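Long-range contact in rhodopsin (Todarodes pacificus, PDB 2Z73), which senses dim light through its retinal chromophore, whose isomerization switches on G-protein signalling to phospholipase C in vision: residues A[265-277]-A[300-314]. Residues are numbered along the deposited sequence; the frame is centred on the assembly and turned at random.
Sequences VIVSQFLLSWSPY and PVMFAKASAIHNPMI. With RET (retinal), chain D; TWT (docosane), chain G.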
loop_
_atom_site.group_PDB
_atom_site.type_symbol
_atom_site.label_atom_id
_atom_site.label_comp_id
_atom_site.label_asym_id
_atom_site.label_seq_id
_atom_site.Cartn_x
_atom_site.Cartn_y
_atom_site.Cartn_z
ATOM N N VAL A 265 9.330 5.511 1.697
ATOM C CA VAL A 265 9.794 4.158 1.402
ATOM C C VAL A 265 8.632 3.213 1.083
ATOM O O VAL A 265 8.729 2.398 0.170
ATOM C CB VAL A 265 10.612 3.557 2.568
ATOM C CG1 VAL A 265 11.085 2.156 2.202
ATOM C CG2 VAL A 265 11.795 4.440 2.873
ATOM N N ILE A 266 7.532 3.322 1.828
ATOM C CA ILE A 266 6.396 2.449 1.589
ATOM C C ILE A 266 5.731 2.803 0.267
ATOM O O ILE A 266 5.165 1.932 -0.411
ATOM C CB ILE A 266 5.370 2.505 2.755
ATOM C CG1 ILE A 266 4.780 3.905 2.894
ATOM C CG2 ILE A 266 6.055 2.092 4.065
ATOM C CD1 ILE A 266 3.757 4.022 4.033
ATOM N N VAL A 267 5.812 4.080 -0.110
ATOM C CA VAL A 267 5.260 4.521 -1.389
ATOM C C VAL A 267 6.153 3.934 -2.490
ATOM O O VAL A 267 5.668 3.389 -3.479
ATOM C CB VAL A 267 5.238 6.058 -1.498
ATOM C CG1 VAL A 267 5.060 6.491 -2.945
ATOM C CG2 VAL A 267 4.095 6.609 -0.689
ATOM N N SER A 268 7.460 4.039 -2.300
ATOM C CA SER A 268 8.405 3.519 -3.281
ATOM C C SER A 268 8.178 2.036 -3.442
ATOM O O SER A 268 8.280 1.495 -4.540
ATOM C CB SER A 268 9.840 3.753 -2.816
ATOM O OG SER A 268 9.976 5.046 -2.242
ATOM N N GLN A 269 7.875 1.382 -2.328
ATOM C CA GLN A 269 7.633 -0.054 -2.316
ATOM C C GLN A 269 6.428 -0.378 -3.202
ATOM O O GLN A 269 6.481 -1.264 -4.067
ATOM C CB GLN A 269 7.399 -0.515 -0.873
ATOM C CG GLN A 269 6.957 -1.948 -0.734
ATOM C CD GLN A 269 5.455 -2.098 -0.818
ATOM O OE1 GLN A 269 4.729 -1.732 0.102
ATOM N NE2 GLN A 269 4.981 -2.634 -1.927
ATOM N N PHE A 270 5.351 0.374 -2.998
ATOM C CA PHE A 270 4.128 0.191 -3.760
ATOM C C PHE A 270 4.389 0.328 -5.250
ATOM O O PHE A 270 4.064 -0.568 -6.032
ATOM C CB PHE A 270 3.086 1.216 -3.308
ATOM C CG PHE A 270 1.748 1.032 -3.947
ATOM C CD1 PHE A 270 1.495 1.520 -5.231
ATOM C CD2 PHE A 270 0.751 0.314 -3.296
ATOM C CE1 PHE A 270 0.269 1.288 -5.857
ATOM C CE2 PHE A 270 -0.473 0.078 -3.911
ATOM C CZ PHE A 270 -0.716 0.564 -5.195
ATOM N N LEU A 271 4.965 1.462 -5.639
ATOM C CA LEU A 271 5.275 1.730 -7.044
ATOM C C LEU A 271 6.155 0.643 -7.662
ATOM O O LEU A 271 5.816 0.078 -8.708
ATOM C CB LEU A 271 5.963 3.089 -7.176
ATOM C CG LEU A 271 5.099 4.235 -6.651
ATOM C CD1 LEU A 271 5.867 5.536 -6.709
ATOM C CD2 LEU A 271 3.813 4.316 -7.464
ATOM N N LEU A 272 7.283 0.350 -7.022
ATOM C CA LEU A 272 8.189 -0.679 -7.519
ATOM C C LEU A 272 7.481 -2.014 -7.643
ATOM O O LEU A 272 7.821 -2.823 -8.498
ATOM C CB LEU A 272 9.387 -0.850 -6.578
ATOM C CG LEU A 272 10.439 0.250 -6.586
ATOM C CD1 LEU A 272 11.416 0.010 -5.452
ATOM C CD2 LEU A 272 11.153 0.267 -7.929
ATOM N N SER A 273 6.497 -2.247 -6.781
ATOM C CA SER A 273 5.749 -3.501 -6.806
ATOM C C SER A 273 4.667 -3.565 -7.893
ATOM O O SER A 273 4.515 -4.589 -8.554
ATOM C CB SER A 273 5.098 -3.756 -5.443
ATOM O OG SER A 273 6.057 -3.771 -4.412
ATOM N N TRP A 274 3.922 -2.479 -8.081
ATOM C CA TRP A 274 2.854 -2.478 -9.076
ATOM C C TRP A 274 3.202 -2.031 -10.493
ATOM O O TRP A 274 2.658 -2.571 -11.459
ATOM C CB TRP A 274 1.658 -1.642 -8.592
ATOM C CG TRP A 274 0.888 -2.258 -7.467
ATOM C CD1 TRP A 274 1.131 -2.115 -6.132
ATOM C CD2 TRP A 274 -0.242 -3.135 -7.575
ATOM N NE1 TRP A 274 0.226 -2.844 -5.404
ATOM C CE2 TRP A 274 -0.630 -3.479 -6.261
ATOM C CE3 TRP A 274 -0.966 -3.663 -8.655
ATOM C CZ2 TRP A 274 -1.713 -4.329 -5.994
ATOM C CZ3 TRP A 274 -2.047 -4.513 -8.393
ATOM C CH2 TRP A 274 -2.408 -4.835 -7.074
ATOM N N SER A 275 4.093 -1.055 -10.630
ATOM C CA SER A 275 4.437 -0.550 -11.954
ATOM C C SER A 275 4.774 -1.609 -12.993
ATOM O O SER A 275 4.386 -1.478 -14.148
ATOM C CB SER A 275 5.561 0.468 -11.847
ATOM O OG SER A 275 5.132 1.571 -11.063
ATOM N N PRO A 276 5.496 -2.670 -12.606
ATOM C CA PRO A 276 5.800 -3.680 -13.624
ATOM C C PRO A 276 4.515 -4.261 -14.238
ATOM O O PRO A 276 4.285 -4.146 -15.443
ATOM C CB PRO A 276 6.592 -4.724 -12.840
ATOM C CG PRO A 276 7.287 -3.899 -11.800
ATOM C CD PRO A 276 6.214 -2.948 -11.351
ATOM N N TYR A 277 3.683 -4.871 -13.390
ATOM C CA TYR A 277 2.421 -5.481 -13.803
ATOM C C TYR A 277 1.599 -4.475 -14.581
ATOM O O TYR A 277 1.025 -4.798 -15.624
ATOM C CB TYR A 277 1.634 -5.969 -12.577
ATOM C CG TYR A 277 0.308 -6.643 -12.885
ATOM C CD1 TYR A 277 -0.908 -5.989 -12.659
ATOM C CD2 TYR A 277 0.275 -7.928 -13.429
ATOM C CE1 TYR A 277 -2.123 -6.597 -12.971
ATOM C CE2 TYR A 277 -0.932 -8.553 -13.749
ATOM C CZ TYR A 277 -2.126 -7.886 -13.517
ATOM O OH TYR A 277 -3.315 -8.529 -13.822
ATOM N N PRO A 300 4.949 -11.012 -12.809
ATOM C CA PRO A 300 4.858 -9.621 -12.368
ATOM C C PRO A 300 3.638 -9.360 -11.481
ATOM O O PRO A 300 3.637 -8.405 -10.696
ATOM C CB PRO A 300 4.794 -8.848 -13.678
ATOM C CG PRO A 300 5.586 -9.702 -14.590
ATOM C CD PRO A 300 5.048 -11.070 -14.275
ATOM N N VAL A 301 2.602 -10.190 -11.596
ATOM C CA VAL A 301 1.418 -10.000 -10.750
ATOM C C VAL A 301 1.713 -10.499 -9.336
ATOM O O VAL A 301 1.235 -9.930 -8.365
ATOM C CB VAL A 301 0.152 -10.734 -11.299
ATOM C CG1 VAL A 301 0.212 -12.208 -10.961
ATOM C CG2 VAL A 301 -1.114 -10.114 -10.709
ATOM N N MET A 302 2.503 -11.558 -9.223
ATOM C CA MET A 302 2.872 -12.082 -7.909
ATOM C C MET A 302 3.652 -11.000 -7.153
ATOM O O MET A 302 3.400 -10.727 -5.979
ATOM C CB MET A 302 3.749 -13.334 -8.056
ATOM C CG MET A 302 3.092 -14.445 -8.840
ATOM S SD MET A 302 1.376 -14.676 -8.316
ATOM C CE MET A 302 1.540 -16.182 -7.355
ATOM N N PHE A 303 4.603 -10.388 -7.846
ATOM C CA PHE A 303 5.408 -9.326 -7.266
ATOM C C PHE A 303 4.458 -8.242 -6.775
ATOM O O PHE A 303 4.615 -7.720 -5.672
ATOM C CB PHE A 303 6.357 -8.755 -8.326
ATOM C CG PHE A 303 7.432 -7.873 -7.767
ATOM C CD1 PHE A 303 8.420 -8.401 -6.945
ATOM C CD2 PHE A 303 7.453 -6.506 -8.053
ATOM C CE1 PHE A 303 9.420 -7.583 -6.406
ATOM C CE2 PHE A 303 8.447 -5.673 -7.523
ATOM C CZ PHE A 303 9.433 -6.215 -6.696
ATOM N N ALA A 304 3.462 -7.909 -7.594
ATOM C CA ALA A 304 2.481 -6.885 -7.220
ATOM C C ALA A 304 1.671 -7.318 -5.998
ATOM O O ALA A 304 1.522 -6.556 -5.043
ATOM C CB ALA A 304 1.543 -6.571 -8.403
ATOM N N LYS A 305 1.162 -8.546 -6.018
ATOM C CA LYS A 305 0.368 -9.043 -4.898
ATOM C C LYS A 305 1.103 -9.027 -3.549
ATOM O O LYS A 305 0.492 -8.787 -2.507
ATOM C CB LYS A 305 -0.126 -10.462 -5.189
ATOM C CG LYS A 305 -1.130 -10.556 -6.320
ATOM C CD LYS A 305 -1.850 -11.890 -6.289
ATOM C CE LYS A 305 -2.632 -12.154 -7.562
ATOM N NZ LYS A 305 -3.905 -11.447 -7.657
ATOM N N ALA A 306 2.409 -9.283 -3.570
ATOM C CA ALA A 306 3.188 -9.296 -2.341
ATOM C C ALA A 306 3.337 -7.892 -1.764
ATOM O O ALA A 306 3.619 -7.726 -0.584
ATOM C CB ALA A 306 4.562 -9.917 -2.593
ATOM N N SER A 307 3.129 -6.875 -2.594
ATOM C CA SER A 307 3.252 -5.497 -2.114
ATOM C C SER A 307 2.538 -5.295 -0.794
ATOM O O SER A 307 3.045 -4.630 0.084
ATOM C CB SER A 307 2.688 -4.493 -3.134
ATOM O OG SER A 307 2.774 -3.148 -2.651
ATOM N N ALA A 308 1.358 -5.879 -0.651
ATOM C CA ALA A 308 0.581 -5.705 0.570
ATOM C C ALA A 308 1.172 -6.337 1.834
ATOM O O ALA A 308 0.542 -6.300 2.890
ATOM C CB ALA A 308 -0.848 -6.210 0.353
ATOM N N ILE A 309 2.369 -6.905 1.744
ATOM C CA ILE A 309 2.976 -7.526 2.917
ATOM C C ILE A 309 4.271 -6.835 3.315
ATOM O O ILE A 309 5.042 -7.382 4.108
ATOM C CB ILE A 309 3.369 -8.982 2.660
ATOM C CG1 ILE A 309 4.634 -9.002 1.794
ATOM C CG2 ILE A 309 2.203 -9.735 2.016
ATOM C CD1 ILE A 309 5.382 -10.298 1.791
ATOM N N HIS A 310 4.521 -5.643 2.789
ATOM C CA HIS A 310 5.778 -4.988 3.089
ATOM C C HIS A 310 5.807 -3.906 4.150
ATOM O O HIS A 310 6.730 -3.870 4.948
ATOM C CB HIS A 310 6.393 -4.463 1.794
ATOM C CG HIS A 310 6.874 -5.547 0.881
ATOM N ND1 HIS A 310 6.651 -5.530 -0.480
ATOM C CD2 HIS A 310 7.562 -6.684 1.135
ATOM C CE1 HIS A 310 7.179 -6.612 -1.023
ATOM N NE2 HIS A 310 7.738 -7.328 -0.065
ATOM N N ASN A 311 4.814 -3.035 4.178
ATOM C CA ASN A 311 4.806 -1.959 5.152
ATOM C C ASN A 311 5.094 -2.409 6.579
ATOM O O ASN A 311 5.943 -1.834 7.246
ATOM C CB ASN A 311 3.472 -1.205 5.101
ATOM C CG ASN A 311 3.164 -0.664 3.721
ATOM O OD1 ASN A 311 4.020 -0.682 2.837
ATOM N ND2 ASN A 311 1.941 -0.182 3.527
ATOM N N PRO A 312 4.385 -3.437 7.072
ATOM C CA PRO A 312 4.653 -3.883 8.440
ATOM C C PRO A 312 6.140 -4.166 8.694
ATOM O O PRO A 312 6.701 -3.735 9.712
ATOM C CB PRO A 312 3.781 -5.125 8.570
ATOM C CG PRO A 312 2.592 -4.755 7.734
ATOM C CD PRO A 312 3.256 -4.187 6.495
ATOM N N MET A 313 6.786 -4.877 7.779
ATOM C CA MET A 313 8.197 -5.164 7.958
ATOM C C MET A 313 9.018 -3.869 7.871
ATOM O O MET A 313 9.995 -3.690 8.599
ATOM C CB MET A 313 8.670 -6.179 6.916
ATOM C CG MET A 313 7.829 -7.451 6.906
ATOM S SD MET A 313 8.500 -8.824 5.940
ATOM C CE MET A 313 7.848 -8.468 4.297
ATOM N N ILE A 314 8.615 -2.955 6.996
ATOM C CA ILE A 314 9.324 -1.687 6.865
ATOM C C ILE A 314 9.233 -0.945 8.202
ATOM O O ILE A 314 10.244 -0.454 8.726
ATOM C CB ILE A 314 8.708 -0.808 5.738
ATOM C CG1 ILE A 314 8.850 -1.517 4.387
ATOM C CG2 ILE A 314 9.414 0.530 5.658
ATOM C CD1 ILE A 314 8.152 -0.798 3.237
HETATM C C1 RET D . -3.112 -0.545 -11.994
HETATM C C2 RET D . -1.782 0.256 -11.895
HETATM C C3 RET D . -0.976 0.037 -10.626
HETATM C C4 RET D . -1.817 0.210 -9.350
HETATM C C5 RET D . -3.148 -0.542 -9.408
HETATM C C6 RET D . -3.750 -0.897 -10.588
HETATM C C7 RET D . -5.067 -1.659 -10.634
HETATM C C8 RET D . -5.221 -3.010 -10.283
HETATM C C9 RET D . -6.405 -3.876 -10.197
HETATM C C10 RET D . -6.115 -5.119 -9.791
HETATM C C11 RET D . -6.966 -6.255 -9.511
HETATM C C12 RET D . -6.592 -7.504 -9.097
HETATM C C13 RET D . -5.269 -8.214 -8.904
HETATM C C14 RET D . -5.240 -9.475 -8.376
HETATM C C15 RET D . -4.002 -10.237 -8.174
HETATM C C16 RET D . -4.105 0.240 -12.851
HETATM C C17 RET D . -2.767 -1.829 -12.817
HETATM C C18 RET D . -3.645 -0.812 -8.012
HETATM C C19 RET D . -7.786 -3.335 -10.509
HETATM C C20 RET D . -3.998 -7.448 -9.334
HETATM C C1 TWT G . 5.685 -6.335 11.829
HETATM C C2 TWT G . 6.491 -7.588 11.573
HETATM C C3 TWT G . 5.632 -8.541 10.765
HETATM C C4 TWT G . 6.353 -9.858 10.452
HETATM C C5 TWT G . 5.355 -10.682 9.639
HETATM C C6 TWT G . 5.276 -12.130 10.097
HETATM C C7 TWT G . 3.838 -12.369 10.596
HETATM C C8 TWT G . 3.892 -13.157 11.897
HETATM C C9 TWT G . 3.062 -14.452 11.838
HETATM C C10 TWT G . 4.067 -15.528 11.462
HETATM C C11 TWT G . 4.532 -16.466 12.577
HETATM C C12 TWT G . 5.025 -17.626 11.738
HETATM C C13 TWT G . 5.608 -18.856 12.422
HETATM C C14 TWT G . 5.295 -19.860 11.324
HETATM C C15 TWT G . 5.290 -21.345 11.633
HETATM C C16 TWT G . 5.032 -21.875 10.224
HETATM C C17 TWT G . 5.596 -23.206 9.883
HETATM C C18 TWT G . 4.466 -23.800 9.040
HETATM C C19 TWT G . 4.732 -25.200 8.516
HETATM C C20 TWT G . 3.480 -25.568 7.717
HETATM C C21 TWT G . 3.600 -26.961 7.122
HETATM C C22 TWT G . 2.320 -27.254 6.345
#
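Trp274 slots its indole between Ala304 and the retinal, one face on each. Its CB starts the contact against the ionone ring, 3.7 Å from retinal C3. With CG turned away from the carbonyl carbon (chi1 -71°), the ring system swings across toward 300-314. Ala304 CB sits over one face of the six-membered ring, a CH-pi contact 4.0 Å from its centroid, and retinal C18 covers the opposite face. On the pyrrole side NE1 meets Ser307 CB at 3.7 Å, while CD1 lies over the centre of the Phe270 ring. At the far end CZ3 reaches retinal C20, 3.6 Å away, beside the polyene that Lys305 NZ holds covalently at C15. Were this residue an alanine, the indole would be gone, and Ala304 and the retinal would probably face a gap where it had separated them.

One turn after Trp274, the Tyr277 ring takes Val301 CG2 over one face in a second CH-pi contact, 3.8 Å from the centroid; the phenol OH is hydrogen-bonded to Glu180 and Ser187. The backbones come closest at Ser273, whose carbonyl O meets Ala304 CA in a CA-H...O contact of 3.3 Å, while Ser273 OG donates a hydrogen bond to Gln269 O. Farther along, Ile314 CD1 packs on Ile266 CG2 (3.7 Å). Helix segments 265-277 and 300-306 run roughly antiparallel, with 156° between their N-to-C directions. This is the transmembrane helix 6–helix 7 interface of a class A receptor, where the helix 6 tryptophan of the WxP motif adjoins the retinal and the Schiff-base lysine of helix 7, as in other opsins.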